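PDB 4EWC: putative nucleoprotein from Infectious salmon anemia virus, which encapsidates the negative-strand viral RNA, shielding it from nucleases and forming the ribonucleoprotein that serves as template for transcription and replication. Local coordinates for residues 152-155 and 156-160; 222-226 and 227-231. All coordinates share one frame; numbering follows the deposited sequence.

Both contacts are local, and they follow one another along the chain: contact 1 lies within helix 142-162, and contact 2 comes later, at the turn from strand 219-224 into helix 226-236. Their centres are about 14 Å apart on the same side of the chain's centre, and their nearest atoms are about 4 Å apart, so the contacts themselves do not touch. The two helices nonetheless pack together, since Val154 and Ala157 of contact 1 touch Phe233 and Ser236, while Leu229 of contact 2 touches Phe161 and Phe162. Contact 1 thus bends a helix against which the helix started by contact 2 is laid, in the largely helical body of this RNA-encapsidating nucleoprotein.

Contact 1 (152-155 and 156-160); sequences GMVF and PALTT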
ATOM      1  N   GLY A 152      -6.153 -16.501  31.945  1.00 46.61           N
ATOM      2  CA  GLY A 152      -6.200 -15.997  33.311  1.00 45.19           C
ATOM      3  C   GLY A 152      -5.694 -16.929  34.407  1.00 45.32           C
ATOM      4  O   GLY A 152      -5.261 -16.457  35.464  1.00 43.52           O
HETATM    5  N   MSE A 153      -5.742 -18.241  34.165  1.00 44.10           N
HETATM    6  CA  MSE A 153      -5.286 -19.223  35.152  1.00 46.40           C
HETATM    7  C   MSE A 153      -3.874 -19.714  34.880  1.00 48.72           C
HETATM    8  O   MSE A 153      -3.109 -19.963  35.815  1.00 48.75           O
HETATM    9  CB  MSE A 153      -6.259 -20.411  35.276  1.00 46.78           C
HETATM   10  CG  MSE A 153      -7.506 -20.060  36.072  1.00 49.66           C
HETATM   11 SE   MSE A 153      -8.702 -21.588  36.255  0.80 60.57          SE
HETATM   12  CE  MSE A 153      -7.603 -22.654  37.419  1.00 53.34           C
ATOM     13  N   VAL A 154      -3.522 -19.840  33.602  1.00 47.08           N
ATOM     14  CA  VAL A 154      -2.222 -20.374  33.222  1.00 40.28           C
ATOM     15  C   VAL A 154      -1.122 -19.316  33.317  1.00 44.80           C
ATOM     16  O   VAL A 154      -0.080 -19.567  33.923  1.00 48.91           O
ATOM     17  CB  VAL A 154      -2.283 -21.064  31.818  1.00 47.77           C
ATOM     18  CG1 VAL A 154      -0.877 -21.462  31.281  1.00 39.68           C
ATOM     19  CG2 VAL A 154      -3.207 -22.291  31.864  1.00 48.93           C
ATOM     20  N   PHE A 155      -1.352 -18.128  32.762  1.00 44.25           N
ATOM     21  CA  PHE A 155      -0.321 -17.066  32.774  1.00 44.26           C
ATOM     22  C   PHE A 155       0.252 -16.683  34.161  1.00 45.95           C
ATOM     23  O   PHE A 155       1.472 -16.536  34.292  1.00 44.79           O
ATOM     24  CB  PHE A 155      -0.761 -15.833  31.963  1.00 39.94           C
ATOM     25  CG  PHE A 155      -0.586 -15.995  30.468  1.00 43.60           C
ATOM     26  CD1 PHE A 155      -1.031 -17.145  29.821  1.00 45.68           C
ATOM     27  CD2 PHE A 155       0.021 -14.997  29.702  1.00 45.43           C
ATOM     28  CE1 PHE A 155      -0.861 -17.311  28.439  1.00 42.56           C
ATOM     29  CE2 PHE A 155       0.189 -15.148  28.316  1.00 40.33           C
ATOM     30  CZ  PHE A 155      -0.252 -16.301  27.693  1.00 38.38           C
ATOM     31  N   PRO A 156      -0.613 -16.522  35.193  1.00 46.29           N
ATOM     32  CA  PRO A 156      -0.044 -16.286  36.533  1.00 44.94           C
ATOM     33  C   PRO A 156       0.902 -17.412  36.963  1.00 45.11           C
ATOM     34  O   PRO A 156       1.965 -17.145  37.519  1.00 47.15           O
ATOM     35  CB  PRO A 156      -1.273 -16.252  37.439  1.00 36.23           C
ATOM     36  CG  PRO A 156      -2.372 -15.756  36.546  1.00 43.86           C
ATOM     37  CD  PRO A 156      -2.081 -16.357  35.187  1.00 45.56           C
ATOM     38  N   ALA A 157       0.532 -18.653  36.671  1.00 41.50           N
ATOM     39  CA  ALA A 157       1.371 -19.801  37.009  1.00 46.39           C
ATOM     40  C   ALA A 157       2.681 -19.782  36.243  1.00 49.17           C
ATOM     41  O   ALA A 157       3.706 -20.256  36.749  1.00 50.74           O
ATOM     42  CB  ALA A 157       0.632 -21.091  36.743  1.00 43.62           C
ATOM     43  N   LEU A 158       2.650 -19.245  35.025  1.00 44.30           N
ATOM     44  CA  LEU A 158       3.873 -19.048  34.274  1.00 47.48           C
ATOM     45  C   LEU A 158       4.693 -17.914  34.885  1.00 46.00           C
ATOM     46  O   LEU A 158       5.913 -17.985  34.912  1.00 41.09           O
ATOM     47  CB  LEU A 158       3.586 -18.737  32.792  1.00 45.87           C
ATOM     48  CG  LEU A 158       2.936 -19.810  31.941  1.00 46.43           C
ATOM     49  CD1 LEU A 158       2.591 -19.219  30.578  1.00 46.89           C
ATOM     50  CD2 LEU A 158       3.850 -21.034  31.811  1.00 38.80           C
ATOM     51  N   THR A 159       4.016 -16.872  35.368  1.00 44.12           N
ATOM     52  CA  THR A 159       4.732 -15.782  35.980  1.00 48.03           C
ATOM     53  C   THR A 159       5.510 -16.313  37.182  1.00 50.27           C
ATOM     54  O   THR A 159       6.710 -16.041  37.333  1.00 48.58           O
ATOM     55  CB  THR A 159       3.826 -14.629  36.429  1.00 50.59           C
ATOM     56  OG1 THR A 159       3.444 -13.851  35.295  1.00 50.88           O
ATOM     57  CG2 THR A 159       4.587 -13.719  37.426  1.00 39.27           C
ATOM     58  N   THR A 160       4.826 -17.110  37.998  1.00 45.52           N
ATOM     59  CA  THR A 160       5.388 -17.680  39.214  1.00 47.23           C
ATOM     60  C   THR A 160       6.534 -18.665  38.977  1.00 49.93           C
ATOM     61  O   THR A 160       7.598 -18.587  39.616  1.00 49.72           O
ATOM     62  CB  THR A 160       4.283 -18.333  40.050  1.00 51.04           C
ATOM     63  OG1 THR A 160       3.518 -17.303  40.693  1.00 54.68           O
ATOM     64  CG2 THR A 160       4.856 -19.285  41.089  1.00 48.14           C
TER
HETATM   65  O   HOH W   1       1.065 -13.376  34.607  1.00 40.84           O
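Residues 152-160 make an intrahelical contact around a proline kink in the C-terminal half of helix 142-162, where Pro156 meets the turn before it. Pro156 N has no hydrogen to offer to Gly152 O, and the helix is kinked here; the proline ring lies beside that carbonyl, with Pro156 CG 3.2 Å from Gly152 O. The distance from Ala157 N to Met153 O has opened to 4.0 Å as well. Regular i to i+4 bonding resumes at Leu158, whose N donates to Val154 O at 3.0 Å, nearly in line with the carbonyl (C=O...N 160°), and Thr159 N donates to Phe155 O at 2.8 Å. An internal helix proline removes the bond at its own nitrogen, and here the next i to i+4 pair is stretched too, while the backbone stays helical. A water lies near both Phe155 O and Thr159 OG1, and its donated bond to the Phe155 carbonyl is weak. On the buried side, Leu158 runs alongside Val154. With CG beside its own backbone N (chi1 -65°), Leu158 directs CD1 back to the preceding turn, 4.2 Å from Val154 CG1. The same CD1 approaches the Phe155 ring obliquely, 4.2 Å from CD1 of that ring. Phe155 and Leu158 both pack on Met398 of helix 394-402, whereas Val154 also touches Arg237.

Contact 2 (222-226 and 227-231); sequences VEVNL and NDLKA
With CG anti to the backbone nitrogen (chi1 177°) and the amide rotated about the next bond, Asn225 swings its OD1 forward over the first turn of helix 226-236, where Asp228 N donates to it at 2.8 Å. The bond is almost straight at the hydrogen (N-H...O 171°), yet the donor sits above the amide plane, well away from a lone-pair direction. Asp228 has its CG beside its own backbone N, which brings the carboxylate back over the Asn225 amide. The two flat groups are stacked with their planes 2° apart, Asp228 OD2 lying 3.4 Å from Asn225 CG, although the side chains themselves cross at about a right angle. Asn225 is thus the N-cap of the helix that follows strand 219-224, its side-chain oxygen accepting from a backbone N-H of the first turn. A carboxylate at this end would be expected to interact favourably with the helix dipole. The backbone joins in, as Leu229 N bonds to Asn225 O at 3.0 Å and Lys230 N to Leu226 O at 2.8 Å. Leu229 CD2 lies 4.4 Å from Val224 CG1 of the strand, in a loose apolar contact. Leu226 and Leu229 both rest on Ile183 and Ala187 of helix 174-188, while Val224 is hydrogen-bonded through its backbone to Lys209 of the adjoining antiparallel strand 209-214.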
ATOM      1  N   VAL A 222      19.692 -20.179  30.617  1.00 59.18           N
ATOM      2  CA  VAL A 222      19.176 -20.697  31.877  1.00 57.06           C
ATOM      3  C   VAL A 222      18.661 -22.113  31.691  1.00 58.42           C
ATOM      4  O   VAL A 222      18.476 -22.575  30.565  1.00 61.46           O
ATOM      5  CB  VAL A 222      18.004 -19.849  32.395  1.00 58.63           C
ATOM      6  CG1 VAL A 222      18.436 -18.408  32.569  1.00 52.40           C
ATOM      7  CG2 VAL A 222      16.833 -19.949  31.440  1.00 51.78           C
ATOM      8  N   GLU A 223      18.423 -22.795  32.805  1.00 57.75           N
ATOM      9  CA  GLU A 223      17.981 -24.175  32.772  1.00 59.84           C
ATOM     10  C   GLU A 223      16.549 -24.293  33.238  1.00 61.05           C
ATOM     11  O   GLU A 223      16.169 -23.746  34.279  1.00 63.67           O
ATOM     12  CB  GLU A 223      18.880 -25.044  33.641  1.00 63.91           C
ATOM     13  CG  GLU A 223      20.298 -25.131  33.131  1.00 76.49           C
ATOM     14  CD  GLU A 223      21.194 -25.930  34.044  1.00 88.77           C
ATOM     15  OE1 GLU A 223      20.678 -26.518  35.023  1.00 81.42           O
ATOM     16  OE2 GLU A 223      22.418 -25.964  33.784  1.00 90.00           O
ATOM     17  N   VAL A 224      15.753 -25.010  32.460  1.00 55.06           N
ATOM     18  CA  VAL A 224      14.360 -25.235  32.805  1.00 52.84           C
ATOM     19  C   VAL A 224      14.098 -26.710  33.022  1.00 53.62           C
ATOM     20  O   VAL A 224      14.464 -27.539  32.202  1.00 54.61           O
ATOM     21  CB  VAL A 224      13.413 -24.707  31.719  1.00 50.73           C
ATOM     22  CG1 VAL A 224      11.998 -25.032  32.076  1.00 47.09           C
ATOM     23  CG2 VAL A 224      13.591 -23.216  31.563  1.00 53.35           C
ATOM     24  N   ASN A 225      13.475 -27.035  34.146  1.00 50.64           N
ATOM     25  CA  ASN A 225      13.065 -28.402  34.407  1.00 52.04           C
ATOM     26  C   ASN A 225      11.653 -28.628  33.857  1.00 56.51           C
ATOM     27  O   ASN A 225      10.668 -28.140  34.417  1.00 55.85           O
ATOM     28  CB  ASN A 225      13.140 -28.694  35.895  1.00 49.56           C
ATOM     29  CG  ASN A 225      12.650 -30.098  36.259  1.00 54.52           C
ATOM     30  OD1 ASN A 225      11.571 -30.548  35.840  1.00 55.26           O
ATOM     31  ND2 ASN A 225      13.441 -30.791  37.076  1.00 52.45           N
ATOM     32  N   LEU A 226      11.564 -29.394  32.773  1.00 56.08           N
ATOM     33  CA  LEU A 226      10.313 -29.564  32.053  1.00 51.59           C
ATOM     34  C   LEU A 226       9.245 -30.348  32.819  1.00 53.40           C
ATOM     35  O   LEU A 226       8.056 -30.130  32.591  1.00 53.02           O
ATOM     36  CB  LEU A 226      10.553 -30.195  30.672  1.00 52.66           C
ATOM     37  CG  LEU A 226      11.511 -29.544  29.672  1.00 51.36           C
ATOM     38  CD1 LEU A 226      11.603 -30.413  28.430  1.00 55.01           C
ATOM     39  CD2 LEU A 226      11.101 -28.125  29.297  1.00 47.84           C
ATOM     40  N   ASN A 227       9.647 -31.261  33.703  1.00 54.99           N
ATOM     41  CA  ASN A 227       8.669 -31.948  34.565  1.00 57.60           C
ATOM     42  C   ASN A 227       7.993 -30.985  35.526  1.00 54.12           C
ATOM     43  O   ASN A 227       6.778 -31.030  35.713  1.00 51.83           O
ATOM     44  CB  ASN A 227       9.308 -33.061  35.386  1.00 59.28           C
ATOM     45  CG  ASN A 227       9.894 -34.145  34.530  1.00 65.08           C
ATOM     46  OD1 ASN A 227       9.974 -34.010  33.310  1.00 66.87           O
ATOM     47  ND2 ASN A 227      10.327 -35.229  35.165  1.00 65.82           N
ATOM     48  N   ASP A 228       8.787 -30.129  36.150  1.00 47.91           N
ATOM     49  CA  ASP A 228       8.218 -29.121  37.019  1.00 53.79           C
ATOM     50  C   ASP A 228       7.276 -28.248  36.206  1.00 51.98           C
ATOM     51  O   ASP A 228       6.151 -27.972  36.627  1.00 46.66           O
ATOM     52  CB  ASP A 228       9.305 -28.267  37.686  1.00 49.30           C
ATOM     53  CG  ASP A 228      10.211 -29.074  38.578  1.00 49.03           C
ATOM     54  OD1 ASP A 228       9.874 -30.238  38.880  1.00 49.59           O
ATOM     55  OD2 ASP A 228      11.273 -28.548  38.983  1.00 48.96           O
ATOM     56  N   LEU A 229       7.735 -27.836  35.028  1.00 52.80           N
ATOM     57  CA  LEU A 229       6.930 -26.969  34.177  1.00 51.77           C
ATOM     58  C   LEU A 229       5.629 -27.633  33.737  1.00 52.31           C
ATOM     59  O   LEU A 229       4.584 -26.992  33.687  1.00 54.27           O
ATOM     60  CB  LEU A 229       7.725 -26.492  32.964  1.00 50.31           C
ATOM     61  CG  LEU A 229       6.909 -25.496  32.127  1.00 55.27           C
ATOM     62  CD1 LEU A 229       6.288 -24.416  33.032  1.00 46.18           C
ATOM     63  CD2 LEU A 229       7.723 -24.869  30.981  1.00 46.22           C
ATOM     64  N   LYS A 230       5.703 -28.919  33.416  1.00 52.23           N
ATOM     65  CA  LYS A 230       4.544 -29.667  32.977  1.00 50.41           C
ATOM     66  C   LYS A 230       3.530 -29.806  34.111  1.00 52.77           C
ATOM     67  O   LYS A 230       2.356 -29.484  33.952  1.00 50.75           O
ATOM     68  CB  LYS A 230       4.983 -31.043  32.481  1.00 53.58           C
ATOM     69  CG  LYS A 230       3.840 -31.944  32.105  1.00 48.60           C
ATOM     70  CD  LYS A 230       4.322 -33.342  31.849  1.00 53.64           C
ATOM     71  CE  LYS A 230       3.203 -34.150  31.194  1.00 66.07           C
ATOM     72  NZ  LYS A 230       3.630 -35.514  30.785  1.00 76.38           N
ATOM     73  N   ALA A 231       4.007 -30.285  35.256  1.00 52.97           N
ATOM     74  CA  ALA A 231       3.186 -30.466  36.456  1.00 51.10           C
ATOM     75  C   ALA A 231       2.496 -29.181  36.912  1.00 50.68           C
ATOM     76  O   ALA A 231       1.323 -29.204  37.299  1.00 53.26           O
ATOM     77  CB  ALA A 231       4.033 -31.050  37.600  1.00 40.56           C
TER